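Local coordinates for protein alcohol dehydrogenase (Aeropyrum pernix, PDB 1H2B) that probably oxidises alcohols with NAD+ as a zinc-dependent medium-chain alcohol dehydrogenase, and binds zinc and the nicotinamide cofactor, at residues Arg37-Ile48 against Ala138-Val148; Leu69-His79 against Phe128-Ala138. All coordinates share one frame; numbering follows the deposited sequence.

Interaction 1. Residues Arg37-Ile48 against Ala138-Val148; sequences RLEGRFDVIVRI and AEFMRTSHRSV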
loop_
_atom_site.group_PDB
_atom_site.type_symbol
_atom_site.label_atom_id
_atom_site.label_comp_id
_atom_site.label_asym_id
_atom_site.label_seq_id
_atom_site.Cartn_x
_atom_site.Cartn_y
_atom_site.Cartn_z
ATOM N N ARG B 37 -20.318 3.418 -38.228
ATOM C CA ARG B 37 -19.254 3.969 -39.083
ATOM C C ARG B 37 -17.900 3.665 -38.473
ATOM O O ARG B 37 -17.588 4.149 -37.392
ATOM C CB ARG B 37 -19.373 5.468 -39.208
ATOM C CG ARG B 37 -20.624 5.867 -39.963
ATOM C CD ARG B 37 -20.562 7.266 -40.550
ATOM N NE ARG B 37 -20.359 8.326 -39.576
ATOM C CZ ARG B 37 -21.328 8.925 -38.891
ATOM N NH1 ARG B 37 -22.601 8.554 -39.009
ATOM N NH2 ARG B 37 -21.031 9.926 -38.083
ATOM N N LEU B 38 -17.085 2.923 -39.218
ATOM C CA LEU B 38 -15.687 2.673 -38.855
ATOM C C LEU B 38 -14.858 3.936 -39.171
ATOM O O LEU B 38 -14.654 4.274 -40.347
ATOM C CB LEU B 38 -15.199 1.464 -39.661
ATOM C CG LEU B 38 -13.901 0.790 -39.275
ATOM C CD1 LEU B 38 -14.168 -0.031 -38.011
ATOM C CD2 LEU B 38 -13.431 -0.128 -40.451
ATOM N N GLU B 39 -14.447 4.671 -38.152
ATOM C CA GLU B 39 -13.749 5.955 -38.324
ATOM C C GLU B 39 -13.048 6.384 -37.049
ATOM O O GLU B 39 -13.531 6.122 -35.925
ATOM C CB GLU B 39 -14.733 7.079 -38.724
ATOM C CG GLU B 39 -15.835 7.339 -37.690
ATOM C CD GLU B 39 -15.370 8.172 -36.471
ATOM O OE1 GLU B 39 -14.253 8.758 -36.522
ATOM O OE2 GLU B 39 -16.125 8.279 -35.460
ATOM N N GLY B 40 -11.934 7.100 -37.217
ATOM C CA GLY B 40 -11.236 7.673 -36.081
ATOM C C GLY B 40 -10.898 6.653 -35.020
ATOM O O GLY B 40 -10.293 5.601 -35.306
ATOM N N ARG B 41 -11.320 6.952 -33.789
ATOM C CA ARG B 41 -11.016 6.088 -32.657
ATOM C C ARG B 41 -11.901 4.852 -32.658
ATOM O O ARG B 41 -11.597 3.865 -31.967
ATOM C CB ARG B 41 -11.186 6.823 -31.327
ATOM C CG ARG B 41 -12.670 7.017 -30.956
ATOM C CD ARG B 41 -12.940 8.024 -29.847
ATOM N NE ARG B 41 -11.990 7.918 -28.739
ATOM C CZ ARG B 41 -12.184 8.429 -27.525
ATOM N NH1 ARG B 41 -13.310 9.075 -27.231
ATOM N NH2 ARG B 41 -11.253 8.286 -26.594
ATOM N N PHE B 42 -12.985 4.894 -33.444
ATOM C CA PHE B 42 -13.825 3.719 -33.587
ATOM C C PHE B 42 -13.291 2.840 -34.680
ATOM O O PHE B 42 -13.796 2.832 -35.812
ATOM C CB PHE B 42 -15.280 4.144 -33.829
ATOM C CG PHE B 42 -15.837 4.909 -32.679
ATOM C CD1 PHE B 42 -15.949 6.297 -32.753
ATOM C CD2 PHE B 42 -16.219 4.245 -31.514
ATOM C CE1 PHE B 42 -16.450 7.017 -31.630
ATOM C CE2 PHE B 42 -16.698 4.942 -30.406
ATOM C CZ PHE B 42 -16.813 6.346 -30.478
ATOM N N ASP B 43 -12.247 2.089 -34.344
ATOM C CA ASP B 43 -11.527 1.348 -35.365
ATOM C C ASP B 43 -11.854 -0.163 -35.315
ATOM O O ASP B 43 -11.203 -0.976 -35.973
ATOM C CB ASP B 43 -10.029 1.606 -35.245
ATOM C CG ASP B 43 -9.482 1.278 -33.871
ATOM O OD1 ASP B 43 -10.225 0.677 -33.049
ATOM O OD2 ASP B 43 -8.332 1.616 -33.530
ATOM N N VAL B 44 -12.910 -0.530 -34.582
ATOM C CA VAL B 44 -13.385 -1.913 -34.564
ATOM C C VAL B 44 -14.897 -1.945 -34.601
ATOM O O VAL B 44 -15.531 -1.181 -33.906
ATOM C CB VAL B 44 -12.953 -2.689 -33.267
ATOM C CG1 VAL B 44 -13.607 -4.064 -33.197
ATOM C CG2 VAL B 44 -11.435 -2.808 -33.206
ATOM N N ILE B 45 -15.456 -2.791 -35.457
ATOM C CA ILE B 45 -16.892 -3.102 -35.355
ATOM C C ILE B 45 -17.071 -4.568 -34.959
ATOM O O ILE B 45 -16.449 -5.476 -35.521
ATOM C CB ILE B 45 -17.652 -2.774 -36.672
ATOM C CG1 ILE B 45 -17.623 -1.268 -36.901
ATOM C CG2 ILE B 45 -19.122 -3.295 -36.581
ATOM C CD1 ILE B 45 -18.031 -0.858 -38.322
ATOM N N VAL B 46 -17.947 -4.795 -33.971
ATOM C CA VAL B 46 -18.235 -6.119 -33.458
ATOM C C VAL B 46 -19.647 -6.513 -33.819
ATOM O O VAL B 46 -20.556 -5.685 -33.742
ATOM C CB VAL B 46 -18.077 -6.115 -31.899
ATOM C CG1 VAL B 46 -18.547 -7.401 -31.286
ATOM C CG2 VAL B 46 -16.621 -5.825 -31.539
ATOM N N ARG B 47 -19.798 -7.756 -34.245
ATOM C CA ARG B 47 -21.093 -8.448 -34.312
ATOM C C ARG B 47 -21.423 -8.956 -32.913
ATOM O O ARG B 47 -20.738 -9.856 -32.369
ATOM C CB ARG B 47 -21.037 -9.573 -35.357
ATOM C CG ARG B 47 -22.295 -10.408 -35.412
ATOM C CD ARG B 47 -22.267 -11.487 -36.517
ATOM N NE ARG B 47 -21.133 -12.420 -36.458
ATOM C CZ ARG B 47 -21.161 -13.622 -35.878
ATOM N NH1 ARG B 47 -22.260 -14.027 -35.234
ATOM N NH2 ARG B 47 -20.077 -14.413 -35.924
ATOM N N ILE B 48 -22.435 -8.340 -32.293
ATOM C CA ILE B 48 -22.801 -8.696 -30.926
ATOM C C ILE B 48 -23.311 -10.118 -30.837
ATOM O O ILE B 48 -24.168 -10.544 -31.638
ATOM C CB ILE B 48 -23.860 -7.712 -30.452
ATOM C CG1 ILE B 48 -23.284 -6.289 -30.431
ATOM C CG2 ILE B 48 -24.473 -8.147 -29.049
ATOM C CD1 ILE B 48 -22.238 -6.012 -29.231
ATOM N N ALA B 138 -27.948 -4.256 -30.265
ATOM C CA ALA B 138 -27.993 -4.071 -31.718
ATOM C C ALA B 138 -27.235 -5.215 -32.355
ATOM O O ALA B 138 -26.501 -5.959 -31.685
ATOM C CB ALA B 138 -27.350 -2.742 -32.126
ATOM N N GLU B 139 -27.369 -5.357 -33.664
ATOM C CA GLU B 139 -26.643 -6.425 -34.339
ATOM C C GLU B 139 -25.127 -6.144 -34.362
ATOM O O GLU B 139 -24.313 -7.088 -34.243
ATOM C CB GLU B 139 -27.189 -6.574 -35.777
ATOM C CG GLU B 139 -26.644 -7.783 -36.524
ATOM C CD GLU B 139 -27.175 -7.961 -37.950
ATOM O OE1 GLU B 139 -27.943 -7.095 -38.448
ATOM O OE2 GLU B 139 -26.803 -8.982 -38.586
ATOM N N PHE B 140 -24.767 -4.878 -34.514
ATOM C CA PHE B 140 -23.357 -4.476 -34.612
ATOM C C PHE B 140 -23.103 -3.279 -33.748
ATOM O O PHE B 140 -24.012 -2.447 -33.504
ATOM C CB PHE B 140 -22.949 -4.099 -36.056
ATOM C CG PHE B 140 -23.083 -5.235 -37.050
ATOM C CD1 PHE B 140 -24.232 -5.353 -37.847
ATOM C CD2 PHE B 140 -22.092 -6.173 -37.164
ATOM C CE1 PHE B 140 -24.366 -6.397 -38.738
ATOM C CE2 PHE B 140 -22.203 -7.231 -38.072
ATOM C CZ PHE B 140 -23.344 -7.337 -38.863
ATOM N N MET B 141 -21.853 -3.136 -33.323
ATOM C CA MET B 141 -21.477 -1.983 -32.511
ATOM C C MET B 141 -20.032 -1.628 -32.783
ATOM O O MET B 141 -19.194 -2.504 -32.876
ATOM C CB MET B 141 -21.622 -2.330 -31.004
ATOM C CG MET B 141 -21.457 -1.101 -30.135
ATOM S SD MET B 141 -21.300 -1.565 -28.344
ATOM C CE MET B 141 -19.471 -1.609 -28.269
ATOM N N ARG B 142 -19.769 -0.331 -32.937
ATOM C CA ARG B 142 -18.406 0.173 -33.038
ATOM C C ARG B 142 -17.764 0.441 -31.680
ATOM O O ARG B 142 -18.443 0.830 -30.682
ATOM C CB ARG B 142 -18.331 1.376 -33.989
ATOM C CG ARG B 142 -18.990 2.657 -33.505
ATOM C CD ARG B 142 -18.935 3.783 -34.526
ATOM N NE ARG B 142 -19.272 5.056 -33.908
ATOM C CZ ARG B 142 -18.964 6.239 -34.447
ATOM N NH1 ARG B 142 -18.356 6.306 -35.640
ATOM N NH2 ARG B 142 -19.296 7.378 -33.825
ATOM N N THR B 143 -16.444 0.230 -31.645
ATOM C CA THR B 143 -15.687 0.444 -30.424
ATOM C C THR B 143 -14.239 0.704 -30.795
ATOM O O THR B 143 -13.947 0.793 -31.988
ATOM C CB THR B 143 -15.885 -0.764 -29.464
ATOM O OG1 THR B 143 -15.245 -0.450 -28.229
ATOM C CG2 THR B 143 -15.208 -2.033 -29.976
ATOM N N SER B 144 -13.350 0.765 -29.791
ATOM C CA SER B 144 -11.903 0.965 -30.012
ATOM C C SER B 144 -11.183 -0.357 -29.787
ATOM O O SER B 144 -11.545 -1.162 -28.938
ATOM C CB SER B 144 -11.339 1.978 -29.038
ATOM O OG SER B 144 -9.896 1.952 -29.067
ATOM N N HIS B 145 -10.114 -0.601 -30.564
ATOM C CA HIS B 145 -9.318 -1.798 -30.342
ATOM C C HIS B 145 -8.759 -1.806 -28.909
ATOM O O HIS B 145 -8.526 -2.898 -28.376
ATOM C CB HIS B 145 -8.139 -1.898 -31.364
ATOM C CG HIS B 145 -7.035 -0.934 -31.095
ATOM N ND1 HIS B 145 -7.021 0.345 -31.601
ATOM C CD2 HIS B 145 -5.909 -1.049 -30.340
ATOM C CE1 HIS B 145 -5.948 0.984 -31.166
ATOM N NE2 HIS B 145 -5.251 0.156 -30.414
ATOM N N ARG B 146 -8.612 -0.620 -28.311
ATOM C CA ARG B 146 -8.111 -0.519 -26.928
ATOM C C ARG B 146 -9.114 -1.130 -25.929
ATOM O O ARG B 146 -8.730 -1.424 -24.794
ATOM C CB ARG B 146 -7.804 0.912 -26.512
ATOM C CG ARG B 146 -6.562 1.437 -27.216
ATOM C CD ARG B 146 -6.179 2.822 -26.727
ATOM N NE ARG B 146 -5.208 2.668 -25.646
ATOM C CZ ARG B 146 -5.461 2.875 -24.362
ATOM N NH1 ARG B 146 -6.655 3.279 -23.965
ATOM N NH2 ARG B 146 -4.506 2.691 -23.471
ATOM N N SER B 147 -10.358 -1.329 -26.342
ATOM C CA SER B 147 -11.389 -1.860 -25.440
ATOM C C SER B 147 -11.526 -3.359 -25.593
ATOM O O SER B 147 -12.287 -3.999 -24.888
ATOM C CB SER B 147 -12.763 -1.207 -25.774
ATOM O OG SER B 147 -12.668 0.199 -25.763
ATOM N N VAL B 148 -10.835 -3.931 -26.592
ATOM C CA VAL B 148 -11.033 -5.334 -26.903
ATOM C C VAL B 148 -10.115 -6.279 -26.126
ATOM O O VAL B 148 -8.899 -6.049 -26.045
ATOM C CB VAL B 148 -10.781 -5.572 -28.421
ATOM C CG1 VAL B 148 -10.858 -7.061 -28.796
ATOM C CG2 VAL B 148 -11.816 -4.829 -29.213
HETATM O O HOH W 1 -9.072 3.450 -31.075
HETATM O O HOH W 2 -25.486 -9.631 -33.731
#
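Strands 44-48 and 140-143 pair antiparallel within the GroES-like domain of this zinc-containing alcohol dehydrogenase. Val44 pairs with Thr143 and Val46 with Met141 as hydrogen-bonded pairs; Ile45-Arg142 and Arg47-Phe140 are non-hydrogen-bonded pairs. The bond from Val46 N to Met141 O is nearly straight, 2.8 Å at 176°. A classic beta bulge, Asp43 and Val44 opposite Thr143, ends the regular pairing.

Apolar contacts follow the alternation of the strands. Val44 and Thr143 lie side by side and point the same way, on the face that also carries Val46 and Met141. On the other face, Ile45 CG2 meets Phe140 CB at 3.9 Å.

Arg142 makes the main side-chain contact. Its chain runs extended from CG to NE and lays the guanidinium flat on one face of the Phe42 ring. The planes are 9° apart and the centres 4.0 Å apart, a stack that is also a cation-pi contact. In the guanidinium plane, NH1 donates to a lone pair of Arg37 O at 2.9 Å. The same NH1 forms a salt bridge with Glu39 OE2, weak as a hydrogen bond because it is bent. An alanine at this position would strip the Phe42 face of its cation and is likely to leave Glu39 and the Arg37 carbonyl without this partner.

At the bulge, the Asp43 carboxylate grips His145 twice. OD1 takes the backbone N of His145 on its syn lone pair at 2.8 Å. OD2 takes His145 ND1 at 2.7 Å, with the acceptor close to the ring plane.

Interaction 2. Residues Leu69-His79 against Phe128-Ala138; sequences LQPKLPYTLGH and FPGLNIDGGFA. With ZN (zinc ion), chain J; OCA (octanoic acid (caprylic acid)), chain H.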
loop_
_atom_site.group_PDB
_atom_site.type_symbol
_atom_site.label_atom_id
_atom_site.label_comp_id
_atom_site.label_asym_id
_atom_site.label_seq_id
_atom_site.Cartn_x
_atom_site.Cartn_y
_atom_site.Cartn_z
ATOM N N LEU B 69 -24.374 13.437 -18.184
ATOM C CA LEU B 69 -23.762 13.020 -19.444
ATOM C C LEU B 69 -24.292 13.793 -20.644
ATOM O O LEU B 69 -23.628 13.844 -21.682
ATOM C CB LEU B 69 -23.982 11.522 -19.681
ATOM C CG LEU B 69 -23.450 10.574 -18.605
ATOM C CD1 LEU B 69 -23.813 9.171 -18.995
ATOM C CD2 LEU B 69 -21.940 10.722 -18.369
ATOM N N GLN B 70 -25.495 14.355 -20.492
ATOM C CA GLN B 70 -26.206 15.081 -21.552
ATOM C C GLN B 70 -26.040 14.476 -22.962
ATOM O O GLN B 70 -25.498 15.137 -23.859
ATOM C CB GLN B 70 -25.818 16.587 -21.532
ATOM N N PRO B 71 -26.508 13.235 -23.159
ATOM C CA PRO B 71 -26.306 12.539 -24.435
ATOM C C PRO B 71 -27.300 13.014 -25.473
ATOM O O PRO B 71 -28.395 13.467 -25.121
ATOM C CB PRO B 71 -26.620 11.079 -24.089
ATOM C CG PRO B 71 -27.665 11.181 -23.000
ATOM C CD PRO B 71 -27.274 12.403 -22.202
ATOM N N LYS B 72 -26.934 12.892 -26.742
ATOM C CA LYS B 72 -27.869 13.185 -27.817
ATOM C C LYS B 72 -28.827 12.012 -27.992
ATOM O O LYS B 72 -28.393 10.865 -28.106
ATOM C CB LYS B 72 -27.105 13.478 -29.113
ATOM C CG LYS B 72 -27.979 13.761 -30.335
ATOM C CD LYS B 72 -27.116 14.025 -31.575
ATOM C CE LYS B 72 -27.028 12.792 -32.483
ATOM N NZ LYS B 72 -25.677 12.148 -32.495
ATOM N N LEU B 73 -30.127 12.308 -27.985
ATOM C CA LEU B 73 -31.175 11.312 -28.234
ATOM C C LEU B 73 -31.604 11.350 -29.703
ATOM O O LEU B 73 -31.579 12.434 -30.313
ATOM C CB LEU B 73 -32.388 11.560 -27.326
ATOM C CG LEU B 73 -32.112 11.743 -25.838
ATOM C CD1 LEU B 73 -33.409 11.752 -25.049
ATOM C CD2 LEU B 73 -31.221 10.617 -25.356
ATOM N N PRO B 74 -31.962 10.206 -30.298
ATOM C CA PRO B 74 -31.858 8.863 -29.692
ATOM C C PRO B 74 -30.476 8.216 -29.741
ATOM O O PRO B 74 -29.618 8.589 -30.554
ATOM C CB PRO B 74 -32.797 8.031 -30.566
ATOM C CG PRO B 74 -32.717 8.693 -31.907
ATOM C CD PRO B 74 -32.583 10.145 -31.639
ATOM N N TYR B 75 -30.286 7.224 -28.864
ATOM C CA TYR B 75 -29.105 6.361 -28.919
ATOM C C TYR B 75 -29.409 4.968 -28.428
ATOM O O TYR B 75 -30.353 4.734 -27.664
ATOM C CB TYR B 75 -27.919 6.945 -28.154
ATOM C CG TYR B 75 -28.016 7.007 -26.638
ATOM C CD1 TYR B 75 -27.241 6.166 -25.833
ATOM C CD2 TYR B 75 -28.832 7.949 -26.011
ATOM C CE1 TYR B 75 -27.282 6.266 -24.432
ATOM C CE2 TYR B 75 -28.881 8.048 -24.638
ATOM C CZ TYR B 75 -28.109 7.205 -23.846
ATOM O OH TYR B 75 -28.167 7.353 -22.473
ATOM N N THR B 76 -28.585 4.029 -28.880
ATOM C CA THR B 76 -28.776 2.631 -28.590
ATOM C C THR B 76 -28.118 2.303 -27.248
ATOM O O THR B 76 -26.982 2.707 -26.991
ATOM C CB THR B 76 -28.065 1.847 -29.673
ATOM O OG1 THR B 76 -28.718 2.135 -30.917
ATOM C CG2 THR B 76 -28.228 0.346 -29.494
ATOM N N LEU B 77 -28.861 1.597 -26.403
ATOM C CA LEU B 77 -28.283 1.257 -25.086
ATOM C C LEU B 77 -27.474 -0.036 -25.215
ATOM O O LEU B 77 -27.446 -0.687 -26.273
ATOM C CB LEU B 77 -29.382 1.100 -24.022
ATOM C CG LEU B 77 -30.189 2.335 -23.601
ATOM C CD1 LEU B 77 -30.743 2.165 -22.146
ATOM C CD2 LEU B 77 -29.602 3.691 -23.857
ATOM N N GLY B 78 -26.822 -0.406 -24.112
ATOM C CA GLY B 78 -26.172 -1.723 -23.942
ATOM C C GLY B 78 -24.672 -1.550 -23.758
ATOM O O GLY B 78 -23.966 -1.270 -24.737
ATOM N N HIS B 79 -24.171 -1.759 -22.540
ATOM C CA HIS B 79 -22.744 -1.509 -22.274
ATOM C C HIS B 79 -22.017 -2.721 -21.680
ATOM O O HIS B 79 -20.909 -2.575 -21.121
ATOM C CB HIS B 79 -22.572 -0.296 -21.328
ATOM C CG HIS B 79 -23.325 -0.445 -20.042
ATOM N ND1 HIS B 79 -24.652 -0.077 -19.915
ATOM C CD2 HIS B 79 -22.924 -0.862 -18.810
ATOM C CE1 HIS B 79 -25.042 -0.314 -18.671
ATOM N NE2 HIS B 79 -24.026 -0.808 -17.988
ATOM N N PHE B 128 -18.547 6.068 -23.844
ATOM C CA PHE B 128 -18.990 4.857 -23.166
ATOM C C PHE B 128 -20.185 4.335 -23.935
ATOM O O PHE B 128 -21.338 4.797 -23.708
ATOM C CB PHE B 128 -19.323 5.229 -21.700
ATOM C CG PHE B 128 -19.348 4.073 -20.712
ATOM C CD1 PHE B 128 -18.450 4.041 -19.646
ATOM C CD2 PHE B 128 -20.344 3.117 -20.756
ATOM C CE1 PHE B 128 -18.490 3.004 -18.707
ATOM C CE2 PHE B 128 -20.412 2.083 -19.811
ATOM C CZ PHE B 128 -19.467 2.027 -18.780
ATOM N N PRO B 129 -19.972 3.399 -24.878
ATOM C CA PRO B 129 -21.087 2.796 -25.615
ATOM C C PRO B 129 -22.232 2.315 -24.694
ATOM O O PRO B 129 -22.044 1.634 -23.680
ATOM C CB PRO B 129 -20.439 1.634 -26.338
ATOM C CG PRO B 129 -19.021 2.201 -26.657
ATOM C CD PRO B 129 -18.667 2.894 -25.353
ATOM N N GLY B 130 -23.439 2.751 -25.041
ATOM C CA GLY B 130 -24.580 2.393 -24.226
ATOM C C GLY B 130 -24.923 3.402 -23.158
ATOM O O GLY B 130 -26.047 3.379 -22.663
ATOM N N LEU B 131 -23.978 4.240 -22.744
ATOM C CA LEU B 131 -24.254 5.187 -21.660
ATOM C C LEU B 131 -24.516 6.541 -22.246
ATOM O O LEU B 131 -25.496 7.169 -21.903
ATOM C CB LEU B 131 -23.070 5.336 -20.701
ATOM C CG LEU B 131 -23.226 4.644 -19.352
ATOM C CD1 LEU B 131 -24.158 5.402 -18.448
ATOM C CD2 LEU B 131 -23.704 3.200 -19.529
ATOM N N ASN B 132 -23.590 7.001 -23.088
ATOM C CA ASN B 132 -23.718 8.291 -23.768
ATOM C C ASN B 132 -23.648 8.281 -25.299
ATOM O O ASN B 132 -23.861 9.328 -25.932
ATOM C CB ASN B 132 -22.770 9.356 -23.145
ATOM C CG ASN B 132 -21.285 9.080 -23.380
ATOM O OD1 ASN B 132 -20.876 7.991 -23.756
ATOM N ND2 ASN B 132 -20.464 10.097 -23.149
ATOM N N ILE B 133 -23.364 7.119 -25.890
ATOM C CA ILE B 133 -23.320 6.928 -27.353
ATOM C C ILE B 133 -23.854 5.538 -27.648
ATOM O O ILE B 133 -24.121 4.793 -26.714
ATOM C CB ILE B 133 -21.862 7.098 -27.919
ATOM C CG1 ILE B 133 -20.857 6.104 -27.294
ATOM C CG2 ILE B 133 -21.339 8.516 -27.689
ATOM C CD1 ILE B 133 -19.502 6.015 -28.039
ATOM N N ASP B 134 -24.018 5.183 -28.925
ATOM C CA ASP B 134 -24.637 3.915 -29.271
ATOM C C ASP B 134 -23.874 2.708 -28.686
ATOM O O ASP B 134 -22.622 2.630 -28.734
ATOM C CB ASP B 134 -24.666 3.718 -30.765
ATOM C CG ASP B 134 -25.704 4.576 -31.453
ATOM O OD1 ASP B 134 -26.718 4.935 -30.810
ATOM O OD2 ASP B 134 -25.557 4.899 -32.662
ATOM N N GLY B 135 -24.672 1.793 -28.151
ATOM C CA GLY B 135 -24.203 0.559 -27.525
ATOM C C GLY B 135 -24.557 -0.757 -28.192
ATOM O O GLY B 135 -24.763 -0.876 -29.438
ATOM N N GLY B 136 -24.605 -1.811 -27.364
ATOM C CA GLY B 136 -24.615 -3.190 -27.837
ATOM C C GLY B 136 -25.973 -3.880 -28.012
ATOM O O GLY B 136 -26.034 -5.051 -28.382
ATOM N N PHE B 137 -27.060 -3.163 -27.699
ATOM C CA PHE B 137 -28.390 -3.753 -27.934
ATOM C C PHE B 137 -28.730 -3.586 -29.418
ATOM O O PHE B 137 -29.639 -2.833 -29.791
ATOM C CB PHE B 137 -29.474 -3.076 -27.066
ATOM C CG PHE B 137 -29.327 -3.299 -25.578
ATOM C CD1 PHE B 137 -29.766 -2.309 -24.706
ATOM C CD2 PHE B 137 -28.830 -4.506 -25.065
ATOM C CE1 PHE B 137 -29.673 -2.491 -23.299
ATOM C CE2 PHE B 137 -28.717 -4.713 -23.693
ATOM C CZ PHE B 137 -29.140 -3.708 -22.810
ATOM N N ALA B 138 -27.948 -4.256 -30.265
ATOM C CA ALA B 138 -27.993 -4.071 -31.718
ATOM C C ALA B 138 -27.235 -5.215 -32.355
ATOM O O ALA B 138 -26.501 -5.959 -31.685
ATOM C CB ALA B 138 -27.350 -2.742 -32.126
HETATM ZN ZN ZN J . -23.872 -1.303 -15.985
HETATM C C1 OCA H . -22.373 1.139 -15.402
HETATM C C2 OCA H . -22.317 2.559 -14.819
HETATM C C3 OCA H . -21.081 3.316 -15.337
HETATM C C4 OCA H . -21.125 4.822 -15.138
HETATM C C5 OCA H . -19.934 5.458 -15.854
HETATM C C6 OCA H . -19.799 6.937 -15.501
HETATM C C7 OCA H . -18.563 7.598 -16.103
HETATM C C8 OCA H . -18.532 9.061 -15.695
HETATM O O1 OCA H . -23.404 0.429 -15.240
HETATM O O2 OCA H . -21.387 0.670 -16.008
HETATM O O HOH W 3 -21.415 12.601 -22.012
HETATM O O HOH W 4 -25.819 9.856 -28.346
HETATM O O HOH W 5 -26.933 8.112 -31.438
HETATM O O HOH W 6 -26.546 0.846 -21.543
#
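Leu131 CD2 sits over one face of the His79 ring, a CH-pi contact with the methyl 3.7 Å from the centroid. The site corresponds to what is, in relatives of this zinc-containing family, the catalytic zinc centre. His79 NE2 binds the zinc ion at 2.1 Å, and Cys54 and Asp168 bind it too. Octanoic acid O1 is a further ligand. The imidazole is held at its other nitrogen: ND1 donates to a water that also bridges Gly78 N and Gly130 O. His79 CG stands between the backbone N and the carbonyl carbon (chi1 56°), a rotamer that turns the ring toward the metal. His79 CB rests at the edge of the Phe128 ring, 3.6 Å from CE2. Phe128 CZ in turn approaches octanoic acid O2, and thus helps line the pocket.

Tyr75 reaches across to the 128-138 loop, and its OH lies 2.7 Å from Leu131 O, at most a weak hydrogen bond, since the proton has another acceptor within reach. Gly130 O lies at the edge of its ring. Asp134 OD1 accepts from Thr76 N at 2.8 Å, on its anti side. This oxygen also forms a salt bridge with Arg20, whose NE binds Thr76 OG1.

Phe137 CG lies anti to its own carbonyl carbon (chi1 -66°), and the ring covers Gly78. Gly78 CA lies over the ring centre, 3.6 Å from the centroid. A side chain on Gly78 would collide with Phe137 N. Backbone bonds fasten the same corner: Phe137 N to Leu77 O and Gly136 N to Gly78 O.

Strand 75-76 pairs with strand 17-21, where Ala19 also bonds to Phe137. Helix 55-61 packs alongside, with Leu60 touching Tyr75 and Leu131, and Asp57 touching His79 and Phe137.

Overall arrangement
Both contacts lie in the GroES-like region, and their segments share Ala138. Interaction 2 is nested inside the loop that interaction 1 closes. Interaction 1 joins two strands of the mixed sheet; its polar side-chain bonds gather toward the bulge, and several of its residues are partly exposed. Interaction 2 is more deeply buried. It joins mostly irregular loops whose glycines let the backbones come close, and it holds one zinc ligand. The two touch directly: Met141 SD packs on Gly135 and Gly136, and the Phe42 ring meets Ile133. Arg41, in 37-48, lies near the second zinc site, while His79 binds the zinc beside the octanoic acid.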